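Local atomic coordinates of phosphoenolpyruvate--protein phosphotransferase (Escherichia coli, PDB entry 5T12), a protein that probably passes a phosphoryl group from phosphoenolpyruvate to the carrier protein NPr in the nitrogen-related phosphotransferase system, this chain being its N-terminal phosphotransfer region. Residues P6-V11 with I197-G202; L38-L43 with A91-G96; E48-E53 with Q134-H139; L129-Q134 with S162-A167; G176-D181 with M201-Q206. The protein carries 1 engineered substitution. All blocks are in the same frame, centred on the assembly; numbering follows the deposited sequence.

From the N terminus, the chain lays down P6-V11 and later returns to it with I197-G202. Interaction 1 thus closes a loop that holds interactions 2, 3 and 4. Interactions 2 and 3 both start on helix 36-61 and cross, joining it to helices 83-94 and 126-140. Interaction 3 also crosses interaction 4. The two share Q134, and interaction 4 ties helix 126-140 to the short helix 163-166 of the alpha/beta part. Interaction 5 comes last, after interaction 4 has closed. It shares M201 and G202 with interaction 1, and strand 199-201 lies between strands 174-179 and 5-8 in one sheet.

Interaction 1. Residues P6-V11 with I197-G202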
# COMPACT_ATOMS: atom_id res chain seq x y z
N PRO A 6 3.56 -19.41 -0.67
CA PRO A 6 2.30 -18.83 -1.16
C PRO A 6 1.56 -18.10 -0.05
O PRO A 6 1.06 -18.71 0.90
CB PRO A 6 1.52 -20.07 -1.64
CG PRO A 6 2.05 -21.19 -0.80
CD PRO A 6 3.50 -20.88 -0.54
N ALA A 7 1.49 -16.78 -0.16
CA ALA A 7 0.82 -15.95 0.83
C ALA A 7 -0.58 -15.53 0.41
O ALA A 7 -1.45 -15.35 1.27
CB ALA A 7 1.64 -14.69 1.13
N ALA A 8 -0.83 -15.36 -0.89
CA ALA A 8 -2.14 -14.99 -1.40
C ALA A 8 -2.30 -15.61 -2.78
O ALA A 8 -1.38 -15.51 -3.60
CB ALA A 8 -2.32 -13.47 -1.48
N PRO A 9 -3.44 -16.23 -3.06
CA PRO A 9 -3.60 -16.96 -4.32
C PRO A 9 -3.68 -16.02 -5.52
O PRO A 9 -3.92 -14.82 -5.39
CB PRO A 9 -4.91 -17.73 -4.13
CG PRO A 9 -5.68 -16.89 -3.16
CD PRO A 9 -4.66 -16.28 -2.23
N GLY A 10 -3.48 -16.60 -6.69
CA GLY A 10 -3.56 -15.88 -7.95
C GLY A 10 -2.32 -16.07 -8.79
O GLY A 10 -1.30 -16.63 -8.36
N VAL A 11 -2.42 -15.61 -10.03
CA VAL A 11 -1.32 -15.61 -10.99
C VAL A 11 -1.26 -14.23 -11.64
O VAL A 11 -2.29 -13.62 -11.92
CB VAL A 11 -1.49 -16.71 -12.06
CG1 VAL A 11 -0.30 -16.72 -13.01
CG2 VAL A 11 -1.66 -18.07 -11.42
N ILE A 197 -4.70 -9.91 -4.46
CA ILE A 197 -3.43 -9.69 -5.15
C ILE A 197 -2.59 -10.93 -4.97
O ILE A 197 -2.33 -11.34 -3.82
CB ILE A 197 -2.71 -8.44 -4.62
CG1 ILE A 197 -3.64 -7.23 -4.62
CG2 ILE A 197 -1.46 -8.17 -5.44
CD1 ILE A 197 -3.00 -5.98 -4.06
N PRO A 198 -2.12 -11.58 -6.04
CA PRO A 198 -1.18 -12.69 -5.90
C PRO A 198 0.08 -12.23 -5.18
O PRO A 198 0.68 -11.22 -5.54
CB PRO A 198 -0.90 -13.12 -7.34
CG PRO A 198 -2.07 -12.62 -8.12
CD PRO A 198 -2.50 -11.35 -7.45
N THR A 199 0.48 -12.99 -4.16
CA THR A 199 1.58 -12.57 -3.31
C THR A 199 2.39 -13.79 -2.88
O THR A 199 1.82 -14.81 -2.49
CB THR A 199 1.07 -11.81 -2.08
OG1 THR A 199 0.45 -10.59 -2.50
CG2 THR A 199 2.21 -11.49 -1.12
N VAL A 200 3.71 -13.67 -2.96
CA VAL A 200 4.63 -14.72 -2.55
C VAL A 200 5.64 -14.12 -1.57
O VAL A 200 6.02 -12.95 -1.69
CB VAL A 200 5.33 -15.36 -3.78
CG1 VAL A 200 6.45 -14.47 -4.31
CG2 VAL A 200 5.81 -16.75 -3.47
N MET A 201 6.04 -14.91 -0.58
CA MET A 201 6.89 -14.42 0.50
C MET A 201 8.00 -15.42 0.80
O MET A 201 8.03 -16.53 0.26
CB MET A 201 6.08 -14.14 1.77
CG MET A 201 5.12 -12.96 1.67
SD MET A 201 4.22 -12.69 3.21
CE MET A 201 3.30 -11.20 2.81
N GLY A 202 8.91 -15.01 1.68
CA GLY A 202 10.02 -15.86 2.08
C GLY A 202 10.89 -16.32 0.94
O GLY A 202 11.50 -17.39 1.01
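A7 and A8 both give their backbone N-H to the same acceptor, the carbonyl O of T199. A7 N and A8 N each lie 3.1 Å from T199 O, and both come from the same face of its carbonyl plane. T199 N answers with a nearly straight bond to A8 O (3.2 Å, 169°). Two residues facing one make this a classic beta bulge. It shifts the register between the P6-V200 and A8-T199 pairs of antiparallel strands 5-8 and 199-201. Strand 5-8 is an outermost strand of the mixed sheet in the phosphohistidine (mobile) domain of this enzyme family. The bulge turns A7 CB toward the partner strand, where it meets M201 SD at 3.9 Å. M201 CG is anti to the carbonyl carbon (chi1 -69°), and CG also touches A7 CB. On the next pair, A8 CB lies 3.8 Å from T199 CB. Beyond the strand pair, P198 CB and CG rest against the G10 backbone, with P198 CG 3.5 Å from G10 C. Helix 187-195 covers the face carrying A8 and T199, and its R193 NH1 bonds to A7 O. Strand 174-179 flanks strand 199-201 along its other edge, bonding to P198 and V200.

Interaction 2. Residues L38-L43 with A91-G96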
# COMPACT_ATOMS: atom_id res chain seq x y z
N LEU A 38 -7.20 27.44 -0.30
CA LEU A 38 -6.92 26.34 -1.21
C LEU A 38 -6.47 25.09 -0.45
O LEU A 38 -6.95 23.99 -0.72
CB LEU A 38 -5.86 26.75 -2.23
CG LEU A 38 -5.26 25.63 -3.08
CD1 LEU A 38 -6.31 24.98 -3.96
CD2 LEU A 38 -4.11 26.16 -3.92
N GLU A 39 -5.55 25.26 0.50
CA GLU A 39 -5.05 24.11 1.25
C GLU A 39 -6.17 23.42 2.03
O GLU A 39 -6.14 22.19 2.18
CB GLU A 39 -3.93 24.55 2.20
CG GLU A 39 -2.72 25.13 1.49
CD GLU A 39 -2.12 24.17 0.47
OE1 GLU A 39 -2.17 22.95 0.70
OE2 GLU A 39 -1.59 24.65 -0.55
N ARG A 40 -7.15 24.18 2.52
CA ARG A 40 -8.30 23.57 3.16
C ARG A 40 -9.16 22.83 2.15
O ARG A 40 -9.73 21.77 2.46
CB ARG A 40 -9.11 24.62 3.91
CG ARG A 40 -8.48 25.09 5.21
CD ARG A 40 -9.43 25.99 5.99
NE ARG A 40 -9.59 27.30 5.37
CZ ARG A 40 -8.90 28.38 5.71
NH1 ARG A 40 -8.00 28.31 6.69
NH2 ARG A 40 -9.11 29.53 5.10
N GLU A 41 -9.28 23.37 0.94
CA GLU A 41 -10.06 22.69 -0.10
C GLU A 41 -9.37 21.43 -0.57
O GLU A 41 -10.03 20.43 -0.90
CB GLU A 41 -10.32 23.65 -1.27
CG GLU A 41 -11.30 24.76 -0.95
CD GLU A 41 -11.40 25.79 -2.05
OE1 GLU A 41 -10.65 25.69 -3.04
OE2 GLU A 41 -12.24 26.71 -1.93
N ARG A 42 -8.03 21.44 -0.62
CA ARG A 42 -7.30 20.23 -0.98
C ARG A 42 -7.43 19.15 0.09
O ARG A 42 -7.42 17.96 -0.24
CB ARG A 42 -5.82 20.55 -1.20
CG ARG A 42 -5.53 21.52 -2.34
CD ARG A 42 -4.05 21.82 -2.40
NE ARG A 42 -3.26 20.60 -2.53
CZ ARG A 42 -2.03 20.45 -2.04
NH1 ARG A 42 -1.46 21.44 -1.37
NH2 ARG A 42 -1.38 19.31 -2.20
N LEU A 43 -7.57 19.55 1.35
CA LEU A 43 -7.69 18.57 2.43
C LEU A 43 -9.07 17.93 2.46
O LEU A 43 -9.18 16.71 2.64
CB LEU A 43 -7.39 19.24 3.77
CG LEU A 43 -5.91 19.29 4.15
CD1 LEU A 43 -5.67 20.27 5.28
CD2 LEU A 43 -5.43 17.90 4.55
N ALA A 91 -6.53 23.33 11.81
CA ALA A 91 -5.76 24.09 12.79
C ALA A 91 -4.31 24.25 12.37
O ALA A 91 -3.68 25.27 12.68
CB ALA A 91 -5.85 23.41 14.16
N GLU A 92 -3.76 23.27 11.66
CA GLU A 92 -2.41 23.40 11.14
C GLU A 92 -2.35 24.28 9.90
O GLU A 92 -1.32 24.92 9.66
CB GLU A 92 -1.83 22.01 10.83
CG GLU A 92 -1.54 21.18 12.07
CD GLU A 92 -0.45 21.77 12.94
OE1 GLU A 92 0.48 22.40 12.39
OE2 GLU A 92 -0.53 21.63 14.18
N VAL A 93 -3.43 24.33 9.12
CA VAL A 93 -3.46 25.21 7.95
C VAL A 93 -3.48 26.67 8.38
O VAL A 93 -2.83 27.52 7.76
CB VAL A 93 -4.66 24.86 7.05
CG1 VAL A 93 -4.69 25.77 5.84
CG2 VAL A 93 -4.59 23.41 6.63
N ASP A 94 -4.23 26.98 9.44
CA ASP A 94 -4.28 28.35 9.94
C ASP A 94 -2.93 28.82 10.47
O ASP A 94 -2.69 30.03 10.54
CB ASP A 94 -5.35 28.48 11.03
CG ASP A 94 -6.75 28.19 10.51
OD1 ASP A 94 -6.95 28.24 9.28
OD2 ASP A 94 -7.65 27.91 11.33
N LYS A 95 -2.05 27.89 10.84
CA LYS A 95 -0.68 28.23 11.20
C LYS A 95 0.20 28.50 9.99
O LYS A 95 1.38 28.80 10.16
CB LYS A 95 -0.06 27.11 12.04
CG LYS A 95 -0.76 26.87 13.38
CD LYS A 95 -0.12 25.71 14.13
CE LYS A 95 -0.80 25.48 15.47
NZ LYS A 95 -0.20 24.32 16.19
N GLY A 96 -0.35 28.40 8.78
CA GLY A 96 0.40 28.66 7.58
C GLY A 96 1.14 27.44 7.05
O GLY A 96 2.29 27.54 6.62
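E39 and V93 bring the two backbones closest, with their CA atoms 7.0 Å apart. L38-L43 lies near the start of the long helix 36-61. A91-G96 is the last turn of helix 83-94 and the residues that leave it. This is helix-to-helix packing in the all-helical part of the N-terminal region, the part that receives the carrier protein in the related Enzyme I. G96 leaves the helix with positive phi, and its N still bonds back to V93 O.

V93 has the most surface buried, and its two methyl branches do most of the touching. Its CG1 is anti to the backbone N (chi1 180°) and sits between two aliphatic stems. It lies 3.9 Å from E39 CB, and R40 CG is at a like distance. The other branch, V93 CG2, meets L43 CD1 at 3.6 Å, where the two side chains run antiparallel, alongside each other. L43 also touches A99 and V103 of helix 99-115, so the apolar contact continues on to that helix.

The carboxylate of E39 does not follow its CB toward V93. The chain bends at chi2 (-57°) and turns away. E39 OE1 forms a salt bridge with R42 NH1 one turn later, at 2.7 Å, though the hydrogen-bond geometry is weak. E39 OE1 also accepts from the backbone N of A99, while R42 NH2 pairs with E100.

At the more open side, R40 and D94 cross at about a right angle, their planes 64° apart. Their salt bridge rests on one pair of atoms: D94 OD1 stands 2.8 Å from R40 NH1, at the edge of the guanidinium.

Interaction 3. Residues E48-E53 with Q134-H139; sequences EEAANE and QRLLFH
E53 and R135 join two helices through a salt bridge, and H139 packs beside it. The contact is a helix crossing in the helical part of the N-terminal region, between helices 36-61 and 126-140. The local axes come within 9.5 Å at 120°, so the helices meet at a steep angle and only a short patch of side chains is shared.

E53 CG is anti to the backbone N (chi1 -166°), and the extended chain carries the carboxylate across to R135. There the two side chains cross at about a right angle. R135 NE bonds to E53 OE1 at 2.7 Å, meeting it on the syn side. The second bond, R135 NH2 to E53 OE2, is modelled very short, so its length is doubtful. The pairing is two-pronged as modelled, with the NE-OE1 bond the sounder half. R135 NH1 turns to A167 O and L169 O, which ties the same guanidinium to the chain after helix 163-166. F138 CD2 lies over the centre of the guanidinium, 3.5 Å above its plane, and limits its tilting.

H139 is enclosed on several sides. E49 CB stands over one ring face and F138 CD2 over the opposite one, both offset toward the rim. The E49 side chain runs alongside the ring, and its OE1 comes within 3.6 Å of H139 CB. A50 is small enough to let the helices approach, and A50 CB touches L136 CD1 at 3.7 Å. L80 of helix 68-80 closes over this apolar pair. At the ring edge, E53 OE1, already bonded to R135, lies 3.2 Å from H139 CE1.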
# COMPACT_ATOMS: atom_id res chain seq x y z
N GLU A 48 -12.36 13.11 1.76
CA GLU A 48 -13.55 12.49 1.20
C GLU A 48 -13.20 11.35 0.26
O GLU A 48 -13.87 10.31 0.25
CB GLU A 48 -14.40 13.55 0.49
CG GLU A 48 -15.64 13.00 -0.19
CD GLU A 48 -16.62 14.08 -0.58
OE1 GLU A 48 -17.64 14.25 0.12
OE2 GLU A 48 -16.37 14.78 -1.59
N GLU A 49 -12.14 11.52 -0.54
CA GLU A 49 -11.72 10.45 -1.44
C GLU A 49 -11.22 9.24 -0.66
O GLU A 49 -11.50 8.10 -1.02
CB GLU A 49 -10.64 10.96 -2.40
CG GLU A 49 -11.16 11.88 -3.49
CD GLU A 49 -10.04 12.52 -4.29
OE1 GLU A 49 -8.92 12.66 -3.76
OE2 GLU A 49 -10.28 12.88 -5.47
N ALA A 50 -10.46 9.48 0.41
CA ALA A 50 -9.96 8.37 1.22
C ALA A 50 -11.09 7.70 1.99
O ALA A 50 -11.12 6.47 2.10
CB ALA A 50 -8.88 8.87 2.18
N ALA A 51 -12.03 8.48 2.52
CA ALA A 51 -13.18 7.90 3.21
C ALA A 51 -14.03 7.09 2.24
O ALA A 51 -14.50 6.00 2.58
CB ALA A 51 -14.01 9.00 3.87
N ASN A 52 -14.26 7.62 1.03
CA ASN A 52 -14.98 6.86 0.02
C ASN A 52 -14.24 5.57 -0.32
O ASN A 52 -14.87 4.51 -0.44
CB ASN A 52 -15.18 7.71 -1.24
CG ASN A 52 -16.33 8.69 -1.10
OD1 ASN A 52 -17.44 8.31 -0.73
ND2 ASN A 52 -16.07 9.95 -1.41
N GLU A 53 -12.92 5.64 -0.46
CA GLU A 53 -12.14 4.45 -0.79
C GLU A 53 -12.31 3.37 0.27
O GLU A 53 -12.58 2.20 -0.05
CB GLU A 53 -10.67 4.82 -0.95
CG GLU A 53 -9.82 3.76 -1.63
CD GLU A 53 -8.38 4.20 -1.83
OE1 GLU A 53 -7.82 4.84 -0.92
OE2 GLU A 53 -7.82 3.92 -2.91
N GLN A 134 -0.39 7.87 5.07
CA GLN A 134 0.20 7.56 3.77
C GLN A 134 -0.85 7.61 2.67
O GLN A 134 -0.59 8.11 1.57
CB GLN A 134 0.86 6.18 3.82
CG GLN A 134 2.17 6.13 4.59
CD GLN A 134 3.37 6.38 3.70
OE1 GLN A 134 3.95 7.47 3.72
NE2 GLN A 134 3.75 5.38 2.92
N ARG A 135 -2.05 7.09 2.95
CA ARG A 135 -3.11 7.11 1.95
C ARG A 135 -3.62 8.52 1.71
O ARG A 135 -3.98 8.88 0.58
CB ARG A 135 -4.25 6.19 2.38
CG ARG A 135 -5.16 5.75 1.24
CD ARG A 135 -4.37 4.96 0.21
NE ARG A 135 -5.16 4.67 -0.98
CZ ARG A 135 -4.67 4.12 -2.09
NH1 ARG A 135 -3.38 3.81 -2.16
NH2 ARG A 135 -5.46 3.89 -3.13
N LEU A 136 -3.67 9.34 2.77
CA LEU A 136 -4.05 10.74 2.61
C LEU A 136 -3.09 11.47 1.68
O LEU A 136 -3.50 12.22 0.79
CB LEU A 136 -4.12 11.43 3.97
CG LEU A 136 -5.50 11.73 4.54
CD1 LEU A 136 -6.43 10.54 4.35
CD2 LEU A 136 -5.41 12.09 6.02
N LEU A 137 -1.78 11.25 1.88
CA LEU A 137 -0.79 11.85 0.99
C LEU A 137 -0.89 11.29 -0.42
O LEU A 137 -0.56 11.98 -1.39
CB LEU A 137 0.62 11.61 1.55
CG LEU A 137 0.93 12.22 2.92
CD1 LEU A 137 2.33 11.83 3.37
CD2 LEU A 137 0.78 13.73 2.87
N PHE A 138 -1.36 10.04 -0.56
CA PHE A 138 -1.50 9.44 -1.88
C PHE A 138 -2.50 10.21 -2.73
O PHE A 138 -2.27 10.41 -3.93
CB PHE A 138 -1.92 7.98 -1.74
CG PHE A 138 -2.11 7.27 -3.05
CD1 PHE A 138 -1.01 6.78 -3.74
CD2 PHE A 138 -3.37 7.09 -3.59
CE1 PHE A 138 -1.17 6.13 -4.95
CE2 PHE A 138 -3.53 6.43 -4.80
CZ PHE A 138 -2.43 5.95 -5.48
N HIS A 139 -3.61 10.64 -2.14
CA HIS A 139 -4.63 11.36 -2.89
C HIS A 139 -4.30 12.83 -3.08
O HIS A 139 -4.92 13.48 -3.93
CB HIS A 139 -5.99 11.22 -2.19
CG HIS A 139 -6.50 9.81 -2.14
ND1 HIS A 139 -6.54 9.08 -0.97
CD2 HIS A 139 -6.97 9.00 -3.11
CE1 HIS A 139 -7.03 7.88 -1.22
NE2 HIS A 139 -7.30 7.80 -2.51

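Interaction 4. Residues L129-Q134 with S162-A167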
# COMPACT_ATOMS: atom_id res chain seq x y z
N LEU A 129 -2.53 4.13 11.76
CA LEU A 129 -2.68 5.58 11.61
C LEU A 129 -1.68 6.13 10.61
O LEU A 129 -2.02 7.01 9.81
CB LEU A 129 -2.53 6.27 12.96
CG LEU A 129 -3.79 6.43 13.81
CD1 LEU A 129 -4.84 7.23 13.06
CD2 LEU A 129 -4.35 5.08 14.25
N ARG A 130 -0.45 5.63 10.63
CA ARG A 130 0.54 6.06 9.64
C ARG A 130 0.13 5.62 8.24
O ARG A 130 0.36 6.34 7.26
CB ARG A 130 1.92 5.51 10.00
CG ARG A 130 2.42 5.95 11.36
CD ARG A 130 3.90 5.66 11.54
NE ARG A 130 4.36 6.02 12.88
CZ ARG A 130 4.70 7.25 13.25
NH1 ARG A 130 4.64 8.24 12.37
NH2 ARG A 130 5.11 7.48 14.49
N ALA A 131 -0.48 4.44 8.13
CA ALA A 131 -0.97 3.98 6.83
C ALA A 131 -2.08 4.88 6.31
O ALA A 131 -2.11 5.22 5.12
CB ALA A 131 -1.46 2.53 6.94
N LEU A 132 -3.00 5.29 7.19
CA LEU A 132 -4.04 6.23 6.78
C LEU A 132 -3.44 7.56 6.35
O LEU A 132 -3.91 8.19 5.40
CB LEU A 132 -5.04 6.43 7.91
CG LEU A 132 -6.31 5.57 7.90
CD1 LEU A 132 -5.98 4.09 8.00
CD2 LEU A 132 -7.26 5.99 9.01
N GLY A 133 -2.39 8.01 7.05
CA GLY A 133 -1.70 9.21 6.62
C GLY A 133 -1.01 9.03 5.28
O GLY A 133 -1.03 9.93 4.44
N GLN A 134 -0.39 7.87 5.07
CA GLN A 134 0.20 7.56 3.77
C GLN A 134 -0.85 7.61 2.67
O GLN A 134 -0.59 8.11 1.57
CB GLN A 134 0.86 6.18 3.82
CG GLN A 134 2.17 6.13 4.59
CD GLN A 134 3.37 6.38 3.70
OE1 GLN A 134 3.95 7.47 3.72
NE2 GLN A 134 3.75 5.38 2.92
N SER A 162 4.51 -3.98 4.54
CA SER A 162 3.70 -3.47 5.63
C SER A 162 2.54 -2.66 5.05
O SER A 162 2.48 -2.41 3.84
CB SER A 162 4.52 -2.61 6.60
OG SER A 162 5.06 -1.48 5.94
N ALA A 163 1.62 -2.27 5.92
CA ALA A 163 0.45 -1.51 5.47
C ALA A 163 0.83 -0.15 4.91
O ALA A 163 0.16 0.35 4.00
CB ALA A 163 -0.54 -1.35 6.63
N THR A 164 1.90 0.46 5.43
CA THR A 164 2.32 1.76 4.93
C THR A 164 2.85 1.68 3.51
O THR A 164 2.72 2.64 2.74
CB THR A 164 3.37 2.37 5.86
OG1 THR A 164 4.51 1.50 5.92
CG2 THR A 164 2.81 2.54 7.26
N THR A 165 3.46 0.55 3.14
CA THR A 165 3.97 0.40 1.78
C THR A 165 2.83 0.27 0.78
O THR A 165 2.84 0.92 -0.27
CB THR A 165 4.89 -0.82 1.70
OG1 THR A 165 5.95 -0.70 2.65
CG2 THR A 165 5.48 -0.95 0.30
N LEU A 166 1.83 -0.56 1.09
CA LEU A 166 0.71 -0.74 0.18
C LEU A 166 -0.13 0.53 0.05
O LEU A 166 -0.81 0.73 -0.96
CB LEU A 166 -0.16 -1.90 0.65
CG LEU A 166 0.48 -3.29 0.66
CD1 LEU A 166 -0.36 -4.28 1.45
CD2 LEU A 166 0.70 -3.79 -0.76
N ALA A 167 -0.08 1.40 1.07
CA ALA A 167 -0.91 2.61 1.07
C ALA A 167 -0.42 3.67 0.10
O ALA A 167 -1.17 4.60 -0.20
CB ALA A 167 -0.96 3.19 2.49
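T164, Q134 and A131 carry most of this contact, which packs helix 126-140 against the short helix 163-166. It is a seam between the helical part of the N-terminal region and the alpha/beta phosphohistidine domain. Small residues allow close approach: the CA atoms of A131 and T164 are 4.4 Å apart. T164 CG2 is anti to its carbonyl carbon and rests on the A131 backbone, 3.9 Å from A131 N. T164 OG1 faces back into its own segment and shares a hydrogen bond with S162 OG, the residue at the N-cap position; either may be the donor. A131 CB meets A163 CB at 4.0 Å. Further along, A167 CB lies 3.5 Å from A131 O and also touches Q134 CB.

Q134 adds the polar link. Its chain bends at chi2 (-91°), which carries CD out of the extended path. The polar end has three partners: NE2 also gives to E168 OE2, and OE1 accepts from the backbone N of M25. Q134 NE2 reaches T164 O at 2.9 Å with a nearly straight N-H (164°). The oxygen lies in the amide plane of Q134, but the donor stands above the T164 carbonyl plane.

Interaction 5. Residues G176-D181 with M201-Q206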
# COMPACT_ATOMS: atom_id res chain seq x y z
N GLY A 176 0.73 -7.85 -8.49
CA GLY A 176 1.39 -8.90 -7.73
C GLY A 176 2.44 -8.33 -6.81
O GLY A 176 2.91 -7.20 -7.00
N VAL A 177 2.80 -9.12 -5.80
CA VAL A 177 3.78 -8.71 -4.79
C VAL A 177 4.71 -9.88 -4.52
O VAL A 177 4.28 -11.04 -4.47
CB VAL A 177 3.10 -8.25 -3.48
CG1 VAL A 177 4.14 -7.74 -2.49
CG2 VAL A 177 2.06 -7.17 -3.76
N VAL A 178 6.00 -9.58 -4.35
CA VAL A 178 7.01 -10.57 -4.01
C VAL A 178 7.83 -10.02 -2.85
O VAL A 178 8.50 -8.99 -2.99
CB VAL A 178 7.93 -10.91 -5.19
CG1 VAL A 178 9.01 -11.90 -4.75
CG2 VAL A 178 7.12 -11.49 -6.34
N VAL A 179 7.80 -10.72 -1.72
CA VAL A 179 8.53 -10.29 -0.53
C VAL A 179 9.61 -11.32 -0.22
O VAL A 179 9.38 -12.53 -0.30
CB VAL A 179 7.58 -10.09 0.67
CG1 VAL A 179 8.22 -9.15 1.67
CG2 VAL A 179 6.25 -9.51 0.19
N ARG A 180 10.81 -10.83 0.12
CA ARG A 180 11.95 -11.67 0.46
C ARG A 180 11.96 -12.04 1.95
O ARG A 180 12.05 -13.22 2.30
CB ARG A 180 13.26 -10.99 0.06
CG ARG A 180 14.50 -11.81 0.42
CD ARG A 180 15.76 -10.97 0.43
NE ARG A 180 16.94 -11.76 0.09
CZ ARG A 180 17.87 -12.12 0.96
NH1 ARG A 180 17.77 -11.75 2.23
NH2 ARG A 180 18.91 -12.84 0.57
N ASP A 181 11.81 -11.09 2.86
CA ASP A 181 11.45 -11.44 4.23
C ASP A 181 9.99 -11.06 4.46
O ASP A 181 9.62 -9.90 4.23
CB ASP A 181 12.34 -10.73 5.26
CG ASP A 181 13.82 -10.85 4.97
OD1 ASP A 181 14.24 -11.87 4.39
OD2 ASP A 181 14.58 -9.92 5.34
N MET A 201 6.04 -14.91 -0.58
CA MET A 201 6.89 -14.42 0.50
C MET A 201 8.00 -15.42 0.80
O MET A 201 8.03 -16.53 0.26
CB MET A 201 6.08 -14.14 1.77
CG MET A 201 5.12 -12.96 1.67
SD MET A 201 4.22 -12.69 3.21
CE MET A 201 3.30 -11.20 2.81
N GLY A 202 8.91 -15.01 1.68
CA GLY A 202 10.02 -15.86 2.08
C GLY A 202 10.89 -16.32 0.94
O GLY A 202 11.50 -17.39 1.01
N ALA A 203 10.98 -15.52 -0.12
CA ALA A 203 11.63 -15.92 -1.36
C ALA A 203 13.06 -15.42 -1.40
O ALA A 203 13.31 -14.21 -1.29
CB ALA A 203 10.85 -15.36 -2.56
N ASP A 204 14.01 -16.35 -1.56
CA ASP A 204 15.39 -15.97 -1.83
C ASP A 204 15.42 -15.10 -3.08
O ASP A 204 15.25 -15.60 -4.20
CB ASP A 204 16.28 -17.20 -1.99
CG ASP A 204 16.41 -18.00 -0.71
OD1 ASP A 204 16.13 -17.44 0.37
OD2 ASP A 204 16.79 -19.19 -0.78
N ILE A 205 15.62 -13.79 -2.90
CA ILE A 205 15.41 -12.83 -3.98
C ILE A 205 16.19 -11.57 -3.64
O ILE A 205 16.39 -11.25 -2.46
CB ILE A 205 13.90 -12.55 -4.19
CG1 ILE A 205 13.44 -13.07 -5.54
CG2 ILE A 205 13.56 -11.07 -4.01
CD1 ILE A 205 12.47 -14.19 -5.42
N GLN A 206 16.63 -10.86 -4.66
CA GLN A 206 17.25 -9.56 -4.48
C GLN A 206 16.37 -8.50 -5.12
O GLN A 206 16.29 -8.44 -6.36
CB GLN A 206 18.66 -9.54 -5.07
CG GLN A 206 19.62 -10.44 -4.30
CD GLN A 206 21.00 -10.52 -4.93
OE1 GLN A 206 21.17 -10.33 -6.13
NE2 GLN A 206 22.00 -10.83 -4.11
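V178 and V179, at the end of strand 174-179, and R180 just after it fit into the curve of the loop M201-Q206. The strand belongs to the central sheet of the phosphohistidine domain, and the loop follows its neighbour, strand 199-201. The loop turns at G202, which has positive phi, and wraps round the strand end. V179 O meets M201 CA at 3.2 Å in a CH...O contact and accepts a long, weak bond from A203 N.

The valines fill hollows on two faces of the sheet. V179 and M201 run alongside each other in the same direction, with V179 CB 3.9 Å from M201 CG. V178 points to the other face. Its CG1 faces the pair A203 CB and I205 CD1, with CD1 at 4.2 Å. L224 of strand 223-226 adjoins both V178 and I205 and continues this apolar patch.

R180 buries the most surface here. CG is anti to the backbone N (chi1 178°), which lays the start of the stem over the loop, with R180 CG 3.2 Å from A203 O. I205 CG2 touches R180 CB at 4.1 Å. R180 NE meets I205 O at the guanidinium edge, 2.7 Å away, in a bent and weak hydrogen bond (129°).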